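Side-chain contacts in single-stranded DNA-binding protein DdrB (Deinococcus radiodurans, PDB 4NOE), which binds single-stranded DNA and assists its accurate annealing, probably as part of the response to DNA damage: residues L29-Q32 / R33-R37; D59-W62 / S63-G66. All coordinates share one frame; numbering follows the deposited sequence.

Contact 1. Residues L29-Q32 / R33-R37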
ATOM      1  N   LEU E  29      20.982 -26.695  26.511  1.00 24.85           N
ATOM      2  CA  LEU E  29      20.979 -27.222  25.144  1.00 31.92           C
ATOM      3  C   LEU E  29      20.437 -28.657  25.062  1.00 29.87           C
ATOM      4  O   LEU E  29      19.801 -29.032  24.074  1.00 36.62           O
ATOM      5  CB  LEU E  29      22.379 -27.118  24.519  1.00 35.82           C
ATOM      6  CG  LEU E  29      22.649 -25.948  23.564  1.00 36.19           C
ATOM      7  CD1 LEU E  29      21.968 -24.663  24.016  1.00 39.62           C
ATOM      8  CD2 LEU E  29      24.139 -25.718  23.415  1.00 34.08           C
ATOM      9  N   ASP E  30      20.658 -29.450  26.106  1.00 28.51           N
ATOM     10  CA  ASP E  30      20.132 -30.815  26.120  1.00 26.50           C
ATOM     11  C   ASP E  30      18.603 -30.851  26.246  1.00 22.26           C
ATOM     12  O   ASP E  30      17.937 -31.655  25.592  1.00 18.34           O
ATOM     13  CB  ASP E  30      20.800 -31.646  27.216  1.00 34.85           C
ATOM     14  CG  ASP E  30      22.261 -31.937  26.912  1.00 46.38           C
ATOM     15  OD1 ASP E  30      22.627 -31.957  25.710  1.00 48.27           O
ATOM     16  OD2 ASP E  30      23.039 -32.140  27.869  1.00 50.83           O
ATOM     17  N   VAL E  31      18.052 -29.973  27.075  1.00 20.06           N
ATOM     18  CA  VAL E  31      16.608 -29.813  27.145  1.00 24.89           C
ATOM     19  C   VAL E  31      16.068 -29.390  25.781  1.00 27.69           C
ATOM     20  O   VAL E  31      15.070 -29.941  25.309  1.00 21.74           O
ATOM     21  CB  VAL E  31      16.222 -28.795  28.233  1.00 21.66           C
ATOM     22  CG1 VAL E  31      14.732 -28.501  28.197  1.00 16.65           C
ATOM     23  CG2 VAL E  31      16.657 -29.328  29.607  1.00 20.03           C
ATOM     24  N   GLN E  32      16.741 -28.436  25.134  1.00 25.36           N
ATOM     25  CA  GLN E  32      16.318 -27.993  23.799  1.00 29.90           C
ATOM     26  C   GLN E  32      16.327 -29.133  22.793  1.00 26.80           C
ATOM     27  O   GLN E  32      15.384 -29.280  22.013  1.00 20.41           O
ATOM     28  CB  GLN E  32      17.187 -26.843  23.285  1.00 29.13           C
ATOM     29  CG  GLN E  32      16.648 -25.461  23.612  1.00 28.18           C
ATOM     30  CD  GLN E  32      17.587 -24.370  23.146  1.00 27.36           C
ATOM     31  OE1 GLN E  32      17.684 -24.083  21.948  1.00 30.38           O
ATOM     32  NE2 GLN E  32      18.302 -23.769  24.087  1.00 24.43           N
ATOM     33  N   ARG E  33      17.377 -29.952  22.826  1.00 25.18           N
ATOM     34  CA  ARG E  33      17.438 -31.113  21.942  1.00 28.49           C
ATOM     35  C   ARG E  33      16.291 -32.071  22.233  1.00 29.62           C
ATOM     36  O   ARG E  33      15.703 -32.649  21.313  1.00 26.52           O
ATOM     37  CB  ARG E  33      18.764 -31.863  22.107  1.00 26.75           C
ATOM     38  CG  ARG E  33      19.977 -31.074  21.678  1.00 35.34           C
ATOM     39  CD  ARG E  33      21.238 -31.902  21.821  1.00 35.14           C
ATOM     40  NE  ARG E  33      22.269 -31.400  20.923  1.00 36.58           N
ATOM     41  CZ  ARG E  33      23.267 -30.619  21.307  1.00 28.48           C
ATOM     42  NH1 ARG E  33      23.379 -30.273  22.583  1.00 24.15           N
ATOM     43  NH2 ARG E  33      24.162 -30.202  20.420  1.00 26.58           N
ATOM     44  N   HIS E  34      15.981 -32.248  23.516  1.00 22.34           N
ATOM     45  CA  HIS E  34      14.976 -33.235  23.895  1.00 21.15           C
ATOM     46  C   HIS E  34      13.600 -32.873  23.344  1.00 20.39           C
ATOM     47  O   HIS E  34      12.974 -33.682  22.665  1.00 24.77           O
ATOM     48  CB  HIS E  34      14.921 -33.418  25.412  1.00 24.11           C
ATOM     49  CG  HIS E  34      13.763 -34.244  25.879  1.00 35.84           C
ATOM     50  ND1 HIS E  34      13.829 -35.614  26.013  1.00 38.24           N
ATOM     51  CD2 HIS E  34      12.507 -33.889  26.243  1.00 36.09           C
ATOM     52  CE1 HIS E  34      12.666 -36.068  26.445  1.00 38.97           C
ATOM     53  NE2 HIS E  34      11.845 -35.043  26.594  1.00 39.42           N
ATOM     54  N   TYR E  35      13.119 -31.665  23.623  1.00 17.57           N
ATOM     55  CA  TYR E  35      11.807 -31.288  23.103  1.00 17.23           C
ATOM     56  C   TYR E  35      11.880 -30.911  21.627  1.00 19.83           C
ATOM     57  O   TYR E  35      10.865 -30.941  20.912  1.00 18.56           O
ATOM     58  CB  TYR E  35      11.177 -30.175  23.938  1.00 15.54           C
ATOM     59  CG  TYR E  35      10.892 -30.603  25.364  1.00 21.23           C
ATOM     60  CD1 TYR E  35       9.760 -31.346  25.677  1.00 27.89           C
ATOM     61  CD2 TYR E  35      11.759 -30.266  26.390  1.00 24.96           C
ATOM     62  CE1 TYR E  35       9.500 -31.729  26.985  1.00 29.24           C
ATOM     63  CE2 TYR E  35      11.512 -30.647  27.689  1.00 31.01           C
ATOM     64  CZ  TYR E  35      10.385 -31.375  27.982  1.00 31.04           C
ATOM     65  OH  TYR E  35      10.155 -31.745  29.286  1.00 26.49           O
ATOM     66  N   GLY E  36      13.085 -30.559  21.183  1.00 20.88           N
ATOM     67  CA  GLY E  36      13.345 -30.299  19.779  1.00 22.93           C
ATOM     68  C   GLY E  36      13.024 -31.493  18.902  1.00 22.53           C
ATOM     69  O   GLY E  36      12.413 -31.340  17.842  1.00 20.32           O
ATOM     70  N   ARG E  37      13.419 -32.685  19.346  1.00 19.67           N
ATOM     71  CA  ARG E  37      13.136 -33.909  18.602  1.00 20.80           C
ATOM     72  C   ARG E  37      11.637 -34.121  18.484  1.00 23.02           C
ATOM     73  O   ARG E  37      11.177 -34.772  17.555  1.00 33.25           O
ATOM     74  CB  ARG E  37      13.766 -35.116  19.301  1.00 32.48           C
TER
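Gly36 N donates to Gln32 O across 2.8 Å, the shortest of the i to i+4 backbone bonds that join 29-32 to 33-36, the pattern of an alpha-helix. Among the side chains, Arg33 reaches back toward the start of the helix, to Leu29 and Asp30: chi1 of -65° sets CG beside its own backbone N, where Arg33 CG lies 3.2 Å from Leu29 O, and the chain then runs extended to NE. Beyond it, Arg33 NH1 makes a long salt bridge of 3.6 Å to Asp30 OD1, with carboxylate and guanidinium planes 48° apart, and rests 3.8 Å from Leu29 CB. This link is secondary, because Arg33 NE pairs with Asp61 and NH2 donates to the carbonyl of Arg143, which together should fix the rotation of the guanidinium. Farther round the helix, Val31 and Tyr35 point the same way, and Val31 CG1 meets the ring edge 3.9 Å from Tyr35 CD2. One face of that ring carries His34 CD2 over its centre. Within the fold, Val31 and Tyr35 pack on Val22 and Val20 of strand 17-22, Leu29 and Arg33 lean on the loop at Leu64, and Leu29 also meets Leu14 of a second subunit.

Contact 2. Residues D59-W62 / S63-G66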
ATOM      1  N   ASP E  59      27.234 -30.935  10.344  1.00 31.58           N
ATOM      2  CA  ASP E  59      26.781 -31.803  11.434  1.00 27.82           C
ATOM      3  C   ASP E  59      25.950 -31.029  12.446  1.00 29.12           C
ATOM      4  O   ASP E  59      25.893 -31.381  13.633  1.00 27.30           O
ATOM      5  CB  ASP E  59      27.985 -32.435  12.131  1.00 25.67           C
ATOM      6  CG  ASP E  59      28.885 -31.400  12.760  1.00 31.63           C
ATOM      7  OD1 ASP E  59      28.777 -30.217  12.383  1.00 32.40           O
ATOM      8  OD2 ASP E  59      29.695 -31.762  13.634  1.00 43.30           O
ATOM      9  N   PHE E  60      25.300 -29.973  11.973  1.00 22.44           N
ATOM     10  CA  PHE E  60      24.448 -29.172  12.834  1.00 22.57           C
ATOM     11  C   PHE E  60      23.343 -30.024  13.457  1.00 21.84           C
ATOM     12  O   PHE E  60      22.736 -30.860  12.788  1.00 22.40           O
ATOM     13  CB  PHE E  60      23.838 -28.024  12.033  1.00 18.78           C
ATOM     14  CG  PHE E  60      23.039 -27.079  12.858  1.00 18.92           C
ATOM     15  CD1 PHE E  60      23.665 -26.155  13.672  1.00 17.48           C
ATOM     16  CD2 PHE E  60      21.652 -27.112  12.823  1.00 16.98           C
ATOM     17  CE1 PHE E  60      22.921 -25.270  14.436  1.00 24.68           C
ATOM     18  CE2 PHE E  60      20.909 -26.246  13.588  1.00 24.32           C
ATOM     19  CZ  PHE E  60      21.545 -25.321  14.399  1.00 28.62           C
ATOM     20  N   ASP E  61      23.076 -29.815  14.739  1.00 24.99           N
ATOM     21  CA  ASP E  61      21.987 -30.537  15.379  1.00 24.32           C
ATOM     22  C   ASP E  61      20.707 -29.735  15.196  1.00 20.52           C
ATOM     23  O   ASP E  61      20.444 -28.779  15.933  1.00 18.83           O
ATOM     24  CB  ASP E  61      22.286 -30.768  16.859  1.00 18.42           C
ATOM     25  CG  ASP E  61      21.301 -31.724  17.514  1.00 30.15           C
ATOM     26  OD1 ASP E  61      20.228 -32.003  16.921  1.00 24.71           O
ATOM     27  OD2 ASP E  61      21.600 -32.193  18.636  1.00 33.82           O
ATOM     28  N   TRP E  62      19.911 -30.131  14.211  1.00 18.96           N
ATOM     29  CA  TRP E  62      18.699 -29.393  13.882  1.00 21.96           C
ATOM     30  C   TRP E  62      17.653 -29.470  14.985  1.00 20.68           C
ATOM     31  O   TRP E  62      16.755 -28.623  15.048  1.00 22.48           O
ATOM     32  CB  TRP E  62      18.131 -29.859  12.534  1.00 20.61           C
ATOM     33  CG  TRP E  62      18.996 -29.426  11.356  1.00 20.86           C
ATOM     34  CD1 TRP E  62      19.942 -30.173  10.720  1.00 18.86           C
ATOM     35  CD2 TRP E  62      19.007 -28.138  10.718  1.00 13.51           C
ATOM     36  NE1 TRP E  62      20.530 -29.439   9.717  1.00 21.97           N
ATOM     37  CE2 TRP E  62      19.974 -28.188   9.691  1.00 13.96           C
ATOM     38  CE3 TRP E  62      18.284 -26.954  10.905  1.00 13.94           C
ATOM     39  CZ2 TRP E  62      20.239 -27.096   8.845  1.00 20.08           C
ATOM     40  CZ3 TRP E  62      18.550 -25.860  10.070  1.00 13.20           C
ATOM     41  CH2 TRP E  62      19.520 -25.945   9.050  1.00 17.42           C
ATOM     42  N   SER E  63      17.767 -30.460  15.871  1.00 16.49           N
ATOM     43  CA  SER E  63      16.810 -30.571  16.977  1.00 19.51           C
ATOM     44  C   SER E  63      16.936 -29.386  17.940  1.00 13.98           C
ATOM     45  O   SER E  63      15.999 -29.082  18.691  1.00 20.06           O
ATOM     46  CB  SER E  63      16.968 -31.902  17.733  1.00 25.30           C
ATOM     47  OG  SER E  63      18.108 -31.877  18.581  1.00 31.01           O
ATOM     48  N   LEU E  64      18.082 -28.711  17.914  1.00 14.53           N
ATOM     49  CA  LEU E  64      18.262 -27.502  18.722  1.00 18.68           C
ATOM     50  C   LEU E  64      17.188 -26.467  18.403  1.00 22.86           C
ATOM     51  O   LEU E  64      16.717 -25.772  19.307  1.00 17.12           O
ATOM     52  CB  LEU E  64      19.668 -26.913  18.551  1.00 20.62           C
ATOM     53  CG  LEU E  64      20.788 -27.711  19.229  1.00 25.48           C
ATOM     54  CD1 LEU E  64      22.177 -27.265  18.755  1.00 24.40           C
ATOM     55  CD2 LEU E  64      20.684 -27.590  20.750  1.00 19.56           C
ATOM     56  N   ILE E  65      16.771 -26.385  17.137  1.00 14.48           N
ATOM     57  CA  ILE E  65      15.709 -25.431  16.786  1.00 11.34           C
ATOM     58  C   ILE E  65      14.402 -26.117  16.414  1.00 24.53           C
ATOM     59  O   ILE E  65      13.571 -25.534  15.700  1.00 21.38           O
ATOM     60  CB  ILE E  65      16.116 -24.466  15.653  1.00 11.00           C
ATOM     61  CG1 ILE E  65      16.347 -25.221  14.343  1.00 20.22           C
ATOM     62  CG2 ILE E  65      17.349 -23.654  16.056  1.00 11.47           C
ATOM     63  CD1 ILE E  65      16.623 -24.300  13.130  1.00 21.23           C
ATOM     64  N   GLY E  66      14.223 -27.353  16.892  1.00 15.06           N
ATOM     65  CA  GLY E  66      12.978 -28.085  16.674  1.00 16.24           C
ATOM     66  C   GLY E  66      12.789 -28.574  15.244  1.00 21.28           C
ATOM     67  O   GLY E  66      11.665 -28.856  14.813  1.00 20.18           O
TER
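Asp61 and Ser63 form an Asx turn at the start of a short 3-10 turn, in the loop between strands 50-52 and 68-71. Asp61 CB packs 4.0 Å from Leu64 CD1. With CG anti to the backbone N (chi1 -170°), the carboxylate is carried over Ser63, where Asp61 OD1 accepts two bonds: one from Ser63 OG at 2.7 Å and one from Ser63 N at 3.1 Å. Both donors approach from the same face of the carboxylate, 41° and 36° out of its plane, so hydroxyl and amide hold one oxygen together. OD2 is engaged by Arg33 NE of helix 28-37 in a salt bridge, which probably favours the charged form of this buried carboxylate. Asp61 O takes Leu64 N, and Trp62 O takes Ile65 N, each i to i+3 as in a 3-10 turn. Trp62, whose indole is also met by Tyr107 and Phe135, has Phe60 CD2 over the centre of one face. At the indole edge, near its plane, Ile65 CD1 lies 3.8 Å from Trp62 CE3.

How the contacts relate
From the N terminus, the hairpin of strands 6-11 and 17-22 leads into helix 28-37, which holds contact 1; strand 50-52 follows, then the loop carrying contact 2. The contacts are in series, neither nesting nor crossing, and each is local, closing no more than a helical or 3-10 turn. The larger loop is closed between them, their centres about 9 Å apart: the Arg33 to Asp61 salt bridge spans the chain from helix to loop. Beside it, Ser63 OG lies 3.5 Å from Arg33 CA, and Leu64 CD2 lies 3.7 Å from Arg33 CG. Contact 2 also packs on strand 128-135, so the pair connects the helix and hairpin to the mixed sheet that contains this strand.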